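Local coordinates for 2,3,4,5-tetrahydropyridine-2,6-dicarboxylate N-succinyltransferase (Campylobacter jejuni, PDB 2RIJ), which probably catalyses succinyl transfer from succinyl-CoA to cyclic tetrahydrodipicolinate, giving N-succinyl-L-2-amino-6-oxopimelate in the lysine-forming diaminopimelate pathway, at residues S243-A249 with E258-S264. Residues are numbered along the deposited sequence; the frame is centred on the assembly and turned at random. Where two conformers were deposited one is given.
Sequences SYVNFNA and EGRISSS
Successive coils of a left-handed parallel beta-helix stack by repeating one register, here Tyr244 on Arg260 and Val245 on Ile261 (CA-CA 4.3 and 4.9 Å), in extended, parallel strands. Ser243 starts beside Gly259, its OG hydrogen-bonded to Met239 O. Tyr244 N donates to Gly259 O (3.0 Å) and Tyr244 O accepts from Ile261 N (2.8 Å); the Tyr244 side chain, chi1 t, turns from the neighbouring coil and packs on Pro240 of a second subunit. On the other face Val245 CG2 meets Ile261 CD1 at 4.2 Å. This is the hexapeptide-repeat fold of the acyltransferases, and the coil of 258-264 carries Glu258, the predicted acyl-anhydride residue, and Arg260, predicted to bind succinyl-CoA. Asn246 N donates to Ile261 O (3.2 Å), the third of the regular backbone bonds; the turn follows. Phe247 O accepts from Ser263 OG (2.6 Å), which also lies over one face of the Phe247 ring. Asn248 takes left-handed backbone angles (52/40), and Asn248 O accepts a hydrogen bond from Ser264 N (2.8 Å). Ala249 CB then points toward the 258-264 coil, 3.9 Å from Ile261 CG2.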
# COMPACT_ATOMS: atom_id res chain seq x y z
N SER A 243 -10.42 -32.79 3.16
CA SER A 243 -10.39 -33.13 1.76
C SER A 243 -11.75 -33.50 1.21
O SER A 243 -12.69 -33.80 1.94
CB SER A 243 -9.48 -34.33 1.53
OG SER A 243 -8.26 -34.22 2.25
N TYR A 244 -11.81 -33.56 -0.10
CA TYR A 244 -12.96 -34.13 -0.77
C TYR A 244 -12.58 -34.38 -2.23
O TYR A 244 -11.84 -33.62 -2.80
CB TYR A 244 -14.18 -33.22 -0.72
CG TYR A 244 -15.48 -33.95 -1.05
CD1 TYR A 244 -15.89 -35.02 -0.28
CD2 TYR A 244 -16.27 -33.60 -2.15
CE1 TYR A 244 -17.01 -35.72 -0.57
CE2 TYR A 244 -17.45 -34.29 -2.43
CZ TYR A 244 -17.81 -35.35 -1.64
OH TYR A 244 -18.96 -36.04 -1.89
N VAL A 245 -13.09 -35.48 -2.78
CA VAL A 245 -13.11 -35.70 -4.25
C VAL A 245 -14.55 -36.04 -4.65
O VAL A 245 -15.13 -37.09 -4.26
CB VAL A 245 -12.17 -36.74 -4.71
CG1 VAL A 245 -12.05 -36.73 -6.26
CG2 VAL A 245 -10.76 -36.57 -4.00
N ASN A 246 -15.13 -35.14 -5.42
CA ASN A 246 -16.49 -35.30 -5.88
C ASN A 246 -16.54 -36.20 -7.14
O ASN A 246 -15.51 -36.67 -7.68
CB ASN A 246 -17.08 -33.92 -6.16
CG ASN A 246 -18.60 -33.84 -5.97
OD1 ASN A 246 -19.29 -34.82 -6.03
ND2 ASN A 246 -19.08 -32.64 -5.65
N PHE A 247 -17.75 -36.52 -7.58
CA PHE A 247 -17.88 -37.32 -8.79
C PHE A 247 -17.40 -36.54 -10.01
O PHE A 247 -17.43 -35.27 -10.01
CB PHE A 247 -19.31 -37.82 -8.98
CG PHE A 247 -20.25 -36.80 -9.47
CD1 PHE A 247 -20.95 -36.03 -8.60
CD2 PHE A 247 -20.46 -36.64 -10.83
CE1 PHE A 247 -21.85 -35.09 -9.05
CE2 PHE A 247 -21.38 -35.72 -11.29
CZ PHE A 247 -22.05 -34.93 -10.40
N ASN A 248 -16.91 -37.28 -11.01
CA ASN A 248 -16.31 -36.71 -12.23
C ASN A 248 -15.19 -35.68 -11.87
O ASN A 248 -15.04 -34.64 -12.51
CB ASN A 248 -17.42 -36.04 -13.06
CG ASN A 248 -17.03 -35.81 -14.48
OD1 ASN A 248 -16.32 -36.61 -15.11
ND2 ASN A 248 -17.49 -34.67 -15.02
N ALA A 249 -14.41 -36.02 -10.84
CA ALA A 249 -13.26 -35.26 -10.39
C ALA A 249 -12.17 -36.23 -9.98
O ALA A 249 -12.45 -37.38 -9.65
CB ALA A 249 -13.61 -34.35 -9.16
N GLU A 258 -5.08 -33.29 0.26
CA GLU A 258 -5.50 -32.88 1.57
C GLU A 258 -6.53 -31.75 1.53
O GLU A 258 -6.92 -31.17 2.57
CB GLU A 258 -4.30 -32.50 2.39
CG GLU A 258 -3.17 -33.43 2.21
CD GLU A 258 -2.11 -33.20 3.27
OE1 GLU A 258 -2.45 -33.32 4.45
OE2 GLU A 258 -0.96 -32.88 2.96
N GLY A 259 -7.02 -31.49 0.34
CA GLY A 259 -8.05 -30.46 0.10
C GLY A 259 -9.13 -30.97 -0.83
O GLY A 259 -9.28 -32.18 -1.07
N ARG A 260 -9.93 -30.04 -1.35
CA ARG A 260 -11.22 -30.34 -1.92
C ARG A 260 -11.21 -30.15 -3.43
O ARG A 260 -10.91 -29.06 -3.94
CB ARG A 260 -12.28 -29.44 -1.29
CG ARG A 260 -12.39 -29.73 0.21
CD ARG A 260 -13.33 -28.77 0.89
NE ARG A 260 -12.80 -27.41 0.92
CZ ARG A 260 -12.01 -26.91 1.88
NH1 ARG A 260 -11.52 -27.68 2.84
NH2 ARG A 260 -11.66 -25.62 1.86
N ILE A 261 -11.50 -31.23 -4.12
CA ILE A 261 -11.56 -31.25 -5.58
C ILE A 261 -13.01 -31.34 -6.01
O ILE A 261 -13.65 -32.39 -5.94
CB ILE A 261 -10.78 -32.42 -6.18
CG1 ILE A 261 -9.39 -32.49 -5.57
CG2 ILE A 261 -10.69 -32.28 -7.71
CD1 ILE A 261 -8.52 -33.64 -6.05
N SER A 262 -13.52 -30.23 -6.54
CA SER A 262 -14.92 -30.15 -7.03
C SER A 262 -15.14 -30.92 -8.31
O SER A 262 -14.22 -31.22 -9.07
CB SER A 262 -15.33 -28.68 -7.29
OG SER A 262 -15.32 -27.91 -6.09
N SER A 263 -16.40 -31.25 -8.58
CA SER A 263 -16.76 -31.95 -9.81
C SER A 263 -16.25 -31.19 -11.01
O SER A 263 -16.31 -29.96 -11.04
CB SER A 263 -18.29 -32.13 -9.88
OG SER A 263 -18.69 -33.22 -9.09
N SER A 264 -15.72 -31.93 -11.98
CA SER A 264 -15.11 -31.47 -13.21
C SER A 264 -13.64 -31.05 -13.06
O SER A 264 -13.01 -30.86 -14.06
CB SER A 264 -15.89 -30.35 -13.90
OG SER A 264 -17.09 -30.89 -14.36
O HOH W 1 -18.66 -29.69 -7.17